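PDB 4IWK: ferritin from Pseudo-nitzschia multiseries, which oxidises ferrous iron with dioxygen at its ferroxidase centres and probably stores the ferric product as a mineral inside a hollow 24-subunit shell. Local coordinates for the interface of chains A and B and the interface of chains A and C. Sequence-based numbering; all coordinates share one arbitrary frame. Chains: chain A/B/C, Ferritin.

Contact 1: the interface of chains A and B. Residues chain A 34, 36; chain B 136-137, 140-141.
A:Glu36 and B:Lys141 meet as a salt bridge at the junction of two ferritin subunits, with B:Ser137 beside them. The packed part lies round the A:Glu36 carboxylate. B:Lys141 NZ approaches A:Glu36 OE1 on its syn lone pair at 2.9 Å. The B:Ser137 hydroxyl OG gives its hydrogen to A:Glu36 OE2 at 2.7 Å, also on the syn side and 15° out of the carboxylate plane. The A:Glu36 chain bends at chi2 (92°), which turns the carboxylate toward these two donors. B:Lys141 NZ also donates to B:Ser137 OG at 3.0 Å, and this should help to fix the lysine amino group. The backbone carbonyl O of A:Asp34 takes a further hydrogen bond from B:Lys141 NZ at 2.8 Å. The A:Asp34 side chain packs against the B helix: its CB lies 3.9 Å from B:Ala140 CB, and its carboxylate rests against B:Ser137. The looser side carries an ordered water. Water 1 lies 3.2 Å from B:Lys141 NZ and also meets A:Asp34 O; with NZ already holding three acceptors, this contact is at most weak. A:Glu36 is known to bind iron or zinc, but no metal is bound here. A:Asp34 lies in the turn before helix 36-62, A:Glu36 starts that helix, and the B residues line helix 115-145.

Contact 2: the interface of chains A and C. Residues chain A 20, 24, 28, 43, 46-47; chain C 17, 50, 54, 57, 69.
C:Arg50 reaches across to A:Ser46, and C:Leu54 packs on A:Leu24. C:Arg50, A:Leu24 and C:Leu54 bury the most surface in this patch of the two-fold ferritin subunit interface. C:Arg50 runs extended from CG to NE, with CG anti to its backbone N (chi1 -176°). This carries the guanidinium over to helix 36-62 of chain A. C:Arg50 NH2 donates to the hydroxyl OG of A:Ser46 at 3.0 Å. The bond lies near the guanidinium plane but is bent, 138° at the hydrogen. A:Ser46 OG is positioned by its own donation to the backbone A:Ser20 O at 2.8 Å. A:Ser20 OG in turn donates to A:Ser46 O, which ties the two helices of chain A together beside the arginine.

A:Leu24 carries the apolar half. A:Leu24 CD1 meets C:Leu54 CD2 at 3.6 Å. A:Leu24 CD2 points tip to tip at the C:Phe17 ring, 3.6 Å from CE2. C:Leu69 crosses A:Leu24 at about a right angle. A:Ile28 continues the apolar strip, with CG1 3.6 Å from C:Val57 CG1. The strip runs off to one side of the polar crossing, and the symmetry repeats the set with the chains exchanged. Two waters also meet the arginine. Water 3 lies in the guanidinium plane near NE, and water 2 sits 2.7 Å from C:Arg50 NH2 and bridges it to the backbone A:Leu43 O.

Contact 3: the interface of chains A and B. Residues chain A 35, 150, 153-154, 157; chain B 141, 144-145, 151, 155.
A:Arg153 and B:Asp144 form a salt bridge between ferritin subunits, where the short C-terminal helix 151-158 of A meets the end of the long helix 115-145 of B. The side chains cross at about a right angle, and the guanidinium and carboxylate planes stand 86° apart. A:Arg153 NE donates to B:Asp144 OD2 at 2.8 Å, 163° at the hydrogen. The acceptor uses its anti lone pair, away from the other oxygen, and lies 12° out of the guanidinium plane. Bends at chi2 and chi3 of A:Arg153 bring NE round to this acid. One face of the guanidinium is covered by A:Trp35 of the same chain, while B:Asp144 meets its edge. A:Arg153 NH1 lies 3.4 Å above the A:Trp35 indole plane, over its centre. This face contact and the salt bridge together should limit the rotation of the group. B:Glu145 crosses the arginine obliquely and offers carbon, its CG 3.9 Å from A:Arg153 CB. The B:Lys141 chain crosses A:Arg153 at about a right angle, and B:Lys141 CG is 4.0 Å from A:Arg153 CD. A:Gly150 sits close against B:Asp144 and B:Glu145, and its CA is 3.9 Å from B:Leu151 CD2. A:Val157, poorly ordered, crosses B:Leu155 at about a right angle.

Contact 1: the interface of chains A and B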
loop_
_atom_site.group_PDB
_atom_site.type_symbol
_atom_site.label_atom_id
_atom_site.label_comp_id
_atom_site.label_asym_id
_atom_site.label_seq_id
_atom_site.Cartn_x
_atom_site.Cartn_y
_atom_site.Cartn_z
ATOM N N ASP A 34 -12.788 46.618 15.231
ATOM C CA ASP A 34 -11.869 45.969 14.275
ATOM C C ASP A 34 -10.677 45.258 14.892
ATOM O O ASP A 34 -9.573 45.289 14.331
ATOM C CB ASP A 34 -11.468 46.995 13.191
ATOM C CG ASP A 34 -12.760 47.494 12.461
ATOM O OD1 ASP A 34 -13.563 46.700 11.975
ATOM O OD2 ASP A 34 -12.982 48.693 12.439
ATOM N N GLU A 36 -10.330 41.833 15.327
ATOM C CA GLU A 36 -10.944 40.552 15.056
ATOM C C GLU A 36 -10.251 39.405 15.792
ATOM O O GLU A 36 -10.960 38.434 16.132
ATOM C CB GLU A 36 -11.159 40.266 13.522
ATOM C CG GLU A 36 -12.291 41.197 13.001
ATOM C CD GLU A 36 -11.681 42.453 12.484
ATOM O OE1 GLU A 36 -10.451 42.613 12.665
ATOM O OE2 GLU A 36 -12.391 43.211 11.814
ATOM N N GLY B 136 -13.375 47.978 5.680
ATOM C CA GLY B 136 -13.466 49.022 6.740
ATOM C C GLY B 136 -12.515 48.561 7.859
ATOM O O GLY B 136 -11.814 49.400 8.464
ATOM N N SER B 137 -12.442 47.260 8.110
ATOM C CA SER B 137 -11.509 46.798 9.157
ATOM C C SER B 137 -10.006 47.024 8.811
ATOM O O SER B 137 -9.238 47.502 9.643
ATOM C CB SER B 137 -11.877 45.383 9.535
ATOM O OG SER B 137 -10.866 44.759 10.285
ATOM N N ALA B 140 -9.207 50.696 9.156
ATOM C CA ALA B 140 -9.034 50.995 10.617
ATOM C C ALA B 140 -7.651 50.602 11.069
ATOM O O ALA B 140 -6.957 51.433 11.785
ATOM C CB ALA B 140 -10.087 50.245 11.463
ATOM N N LYS B 141 -7.201 49.425 10.694
ATOM C CA LYS B 141 -5.890 48.957 11.120
ATOM C C LYS B 141 -4.773 49.814 10.527
ATOM O O LYS B 141 -3.744 50.197 11.174
ATOM C CB LYS B 141 -5.653 47.499 10.667
ATOM C CG LYS B 141 -6.621 46.536 11.442
ATOM C CD LYS B 141 -6.439 45.194 10.688
ATOM C CE LYS B 141 -7.242 43.990 11.198
ATOM N NZ LYS B 141 -8.381 44.488 11.954
HETATM O O HOH W 1 -6.692 44.533 14.678
#

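Contact 2: the interface of chains A and C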
loop_
_atom_site.group_PDB
_atom_site.type_symbol
_atom_site.label_atom_id
_atom_site.label_comp_id
_atom_site.label_asym_id
_atom_site.label_seq_id
_atom_site.Cartn_x
_atom_site.Cartn_y
_atom_site.Cartn_z
ATOM N N SER A 20 -20.248 33.760 30.323
ATOM C CA SER A 20 -20.372 33.515 28.877
ATOM C C SER A 20 -20.882 34.761 28.144
ATOM O O SER A 20 -20.393 35.115 27.054
ATOM C CB SER A 20 -21.322 32.337 28.686
ATOM O OG SER A 20 -21.415 32.076 27.289
ATOM N N LEU A 24 -19.215 37.317 25.438
ATOM C CA LEU A 24 -19.793 37.597 24.129
ATOM C C LEU A 24 -19.848 39.137 23.985
ATOM O O LEU A 24 -19.551 39.663 22.902
ATOM C CB LEU A 24 -21.227 37.029 24.075
ATOM C CG LEU A 24 -21.994 37.389 22.799
ATOM C CD1 LEU A 24 -21.218 36.752 21.609
ATOM C CD2 LEU A 24 -23.396 36.783 22.829
ATOM N N ILE A 28 -18.147 41.447 20.946
ATOM C CA ILE A 28 -18.884 42.462 20.106
ATOM C C ILE A 28 -18.101 43.753 20.129
ATOM O O ILE A 28 -17.863 44.344 19.087
ATOM C CB ILE A 28 -20.330 42.637 20.671
ATOM C CG1 ILE A 28 -21.152 41.372 20.404
ATOM C CG2 ILE A 28 -20.905 43.888 20.030
ATOM C CD1 ILE A 28 -22.451 41.392 21.225
ATOM N N LEU A 43 -14.967 35.136 21.795
ATOM C CA LEU A 43 -16.008 34.179 21.388
ATOM C C LEU A 43 -15.713 32.726 21.839
ATOM O O LEU A 43 -16.629 32.053 22.295
ATOM C CB LEU A 43 -16.224 34.386 19.858
ATOM C CG LEU A 43 -17.498 33.814 19.399
ATOM C CD1 LEU A 43 -18.609 34.777 19.849
ATOM C CD2 LEU A 43 -17.294 33.873 17.880
ATOM N N SER A 46 -16.486 32.636 25.431
ATOM C CA SER A 46 -17.923 32.639 25.731
ATOM C C SER A 46 -18.449 31.167 25.602
ATOM O O SER A 46 -19.271 30.757 26.425
ATOM C CB SER A 46 -18.629 33.490 24.661
ATOM O OG SER A 46 -20.001 33.470 24.875
ATOM N N ALA A 47 -17.974 30.428 24.601
ATOM C CA ALA A 47 -18.479 29.047 24.453
ATOM C C ALA A 47 -17.930 28.194 25.604
ATOM O O ALA A 47 -18.685 27.317 26.091
ATOM C CB ALA A 47 -17.967 28.477 23.104
ATOM N N PHE C 17 -31.441 33.436 22.185
ATOM C CA PHE C 17 -30.797 33.042 23.477
ATOM C C PHE C 17 -31.865 32.657 24.457
ATOM O O PHE C 17 -31.626 31.749 25.264
ATOM C CB PHE C 17 -29.926 34.200 24.016
ATOM C CG PHE C 17 -28.711 34.454 23.164
ATOM C CD1 PHE C 17 -28.140 33.483 22.284
ATOM C CD2 PHE C 17 -28.037 35.752 23.329
ATOM C CE1 PHE C 17 -27.000 33.753 21.518
ATOM C CE2 PHE C 17 -26.892 35.967 22.558
ATOM C CZ PHE C 17 -26.360 34.985 21.691
ATOM N N ARG C 50 -28.370 28.767 20.460
ATOM C CA ARG C 50 -27.301 29.709 20.707
ATOM C C ARG C 50 -26.491 29.986 19.422
ATOM O O ARG C 50 -26.177 31.188 19.179
ATOM C CB ARG C 50 -26.339 29.144 21.794
ATOM C CG ARG C 50 -25.237 30.172 22.150
ATOM C CD ARG C 50 -24.482 29.666 23.394
ATOM N NE ARG C 50 -23.402 30.627 23.751
ATOM C CZ ARG C 50 -22.254 30.458 23.144
ATOM N NH1 ARG C 50 -22.149 29.427 22.340
ATOM N NH2 ARG C 50 -21.216 31.268 23.316
ATOM N N LEU C 54 -25.699 33.689 17.765
ATOM C CA LEU C 54 -24.317 34.106 17.418
ATOM C C LEU C 54 -24.285 34.505 15.932
ATOM O O LEU C 54 -23.564 35.444 15.640
ATOM C CB LEU C 54 -23.283 33.020 17.742
ATOM C CG LEU C 54 -23.184 32.628 19.252
ATOM C CD1 LEU C 54 -22.161 31.537 19.379
ATOM C CD2 LEU C 54 -22.683 33.910 19.949
ATOM N N VAL C 57 -25.652 37.999 15.759
ATOM C CA VAL C 57 -24.690 38.950 16.224
ATOM C C VAL C 57 -23.576 39.193 15.200
ATOM O O VAL C 57 -23.239 40.404 14.953
ATOM C CB VAL C 57 -24.043 38.365 17.541
ATOM C CG1 VAL C 57 -22.939 39.319 17.982
ATOM C CG2 VAL C 57 -25.130 38.432 18.623
ATOM N N LEU C 69 -26.736 43.578 24.276
ATOM C CA LEU C 69 -27.206 42.265 24.761
ATOM C C LEU C 69 -28.142 42.505 25.959
ATOM O O LEU C 69 -27.774 43.286 26.922
ATOM C CB LEU C 69 -26.043 41.443 25.234
ATOM C CG LEU C 69 -25.037 40.948 24.102
ATOM C CD1 LEU C 69 -23.940 40.059 24.759
ATOM C CD2 LEU C 69 -25.861 40.074 23.148
HETATM O O HOH W 2 -19.238 31.478 21.481
HETATM O O HOH W 3 -23.117 33.336 25.275
#

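Contact 3: the interface of chains A and B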
loop_
_atom_site.group_PDB
_atom_site.type_symbol
_atom_site.label_atom_id
_atom_site.label_comp_id
_atom_site.label_asym_id
_atom_site.label_seq_id
_atom_site.Cartn_x
_atom_site.Cartn_y
_atom_site.Cartn_z
ATOM N N TRP A 35 -10.914 44.650 16.062
ATOM C CA TRP A 35 -9.919 43.798 16.719
ATOM C C TRP A 35 -10.413 42.383 16.539
ATOM O O TRP A 35 -10.857 41.776 17.533
ATOM C CB TRP A 35 -9.867 44.127 18.217
ATOM C CG TRP A 35 -9.415 45.520 18.518
ATOM C CD1 TRP A 35 -10.207 46.666 18.658
ATOM C CD2 TRP A 35 -8.030 45.994 18.584
ATOM N NE1 TRP A 35 -9.376 47.787 18.885
ATOM C CE2 TRP A 35 -8.071 47.367 18.847
ATOM C CE3 TRP A 35 -6.772 45.339 18.541
ATOM C CZ2 TRP A 35 -6.886 48.161 19.031
ATOM C CZ3 TRP A 35 -5.614 46.144 18.706
ATOM C CH2 TRP A 35 -5.712 47.491 18.960
ATOM N N GLY A 150 -0.580 52.467 17.581
ATOM C CA GLY A 150 -0.697 51.502 16.514
ATOM C C GLY A 150 -0.045 50.141 16.791
ATOM O O GLY A 150 -0.270 49.168 16.147
ATOM N N ARG A 153 -2.219 47.012 17.578
ATOM C CA ARG A 153 -2.976 46.541 16.448
ATOM C C ARG A 153 -2.091 45.543 15.807
ATOM O O ARG A 153 -2.511 44.449 15.394
ATOM C CB ARG A 153 -3.227 47.819 15.519
ATOM C CG ARG A 153 -4.287 47.747 14.567
ATOM C CD ARG A 153 -5.617 47.555 15.165
ATOM N NE ARG A 153 -6.256 48.801 15.506
ATOM C CZ ARG A 153 -7.595 48.861 15.602
ATOM N NH1 ARG A 153 -8.255 47.737 15.435
ATOM N NH2 ARG A 153 -8.221 49.978 15.920
ATOM N N SER A 154 -0.789 45.814 15.788
ATOM C CA SER A 154 0.072 44.873 15.096
ATOM C C SER A 154 0.109 43.557 15.809
ATOM O O SER A 154 0.405 42.535 15.215
ATOM C CB SER A 154 1.469 45.459 14.754
ATOM O OG SER A 154 2.243 45.671 15.921
ATOM N N VAL A 157 -3.378 41.393 14.940
ATOM C CA VAL A 157 -2.987 40.814 13.620
ATOM C C VAL A 157 -2.064 39.598 13.777
ATOM O O VAL A 157 -2.393 38.550 13.265
ATOM C CB VAL A 157 -2.371 41.896 12.685
ATOM C CG1 VAL A 157 -1.695 41.247 11.489
ATOM C CG2 VAL A 157 -3.434 42.925 12.252
ATOM N N LYS B 141 -7.201 49.425 10.694
ATOM C CA LYS B 141 -5.890 48.957 11.120
ATOM C C LYS B 141 -4.773 49.814 10.527
ATOM O O LYS B 141 -3.744 50.197 11.174
ATOM C CB LYS B 141 -5.653 47.499 10.667
ATOM C CG LYS B 141 -6.621 46.536 11.442
ATOM C CD LYS B 141 -6.439 45.194 10.688
ATOM C CE LYS B 141 -7.242 43.990 11.198
ATOM N NZ LYS B 141 -8.381 44.488 11.954
ATOM N N ASP B 144 -4.603 53.239 12.225
ATOM C CA ASP B 144 -3.980 53.130 13.557
ATOM C C ASP B 144 -2.463 52.868 13.478
ATOM O O ASP B 144 -1.631 53.614 14.144
ATOM C CB ASP B 144 -4.709 52.001 14.301
ATOM C CG ASP B 144 -4.506 52.051 15.801
ATOM O OD1 ASP B 144 -4.092 53.109 16.289
ATOM O OD2 ASP B 144 -4.872 51.052 16.479
ATOM N N GLU B 145 -2.046 51.899 12.667
ATOM C CA GLU B 145 -0.619 51.522 12.597
ATOM C C GLU B 145 0.205 52.688 12.016
ATOM O O GLU B 145 1.359 52.876 12.367
ATOM C CB GLU B 145 -0.436 50.284 11.717
ATOM C CG GLU B 145 -1.001 49.101 12.533
ATOM C CD GLU B 145 -0.646 47.732 11.965
ATOM O OE1 GLU B 145 0.522 47.620 11.482
ATOM O OE2 GLU B 145 -1.562 46.822 11.993
ATOM N N LEU B 151 5.749 51.617 11.223
ATOM C CA LEU B 151 5.048 50.454 11.769
ATOM C C LEU B 151 4.084 49.819 10.721
ATOM O O LEU B 151 3.983 48.593 10.609
ATOM C CB LEU B 151 4.310 50.914 13.043
ATOM C CG LEU B 151 3.430 49.862 13.682
ATOM C CD1 LEU B 151 4.306 48.708 14.206
ATOM C CD2 LEU B 151 2.668 50.525 14.855
ATOM N N LEU B 155 2.923 45.656 8.865
ATOM C CA LEU B 155 1.680 44.951 8.396
ATOM C C LEU B 155 1.745 44.437 6.961
ATOM O O LEU B 155 1.128 43.424 6.612
ATOM C CB LEU B 155 0.419 45.864 8.441
ATOM C CG LEU B 155 -1.026 45.445 7.995
ATOM C CD1 LEU B 155 -1.633 44.388 8.957
ATOM C CD2 LEU B 155 -2.039 46.601 7.773
#

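Contacts 1 and 3 belong to one A-B interface; their C-alpha centres lie about 9 Å apart. They share B:Lys141, whose tip serves contact 1 while its carbon chain serves contact 3. On chain A, A:Trp35 of contact 3 falls between A:Asp34 and A:Glu36 of contact 1. Helix 115-145 of B runs through both. Contact 2 is part of a separate two-fold interface with chain C, its C-alpha centre about 20 Å from contact 1 and 25 Å from contact 3. Helix 36-62 of A takes part in contacts 1 and 2. Each subunit thus joins neighbours through different surfaces, as closure of a 24-subunit shell requires.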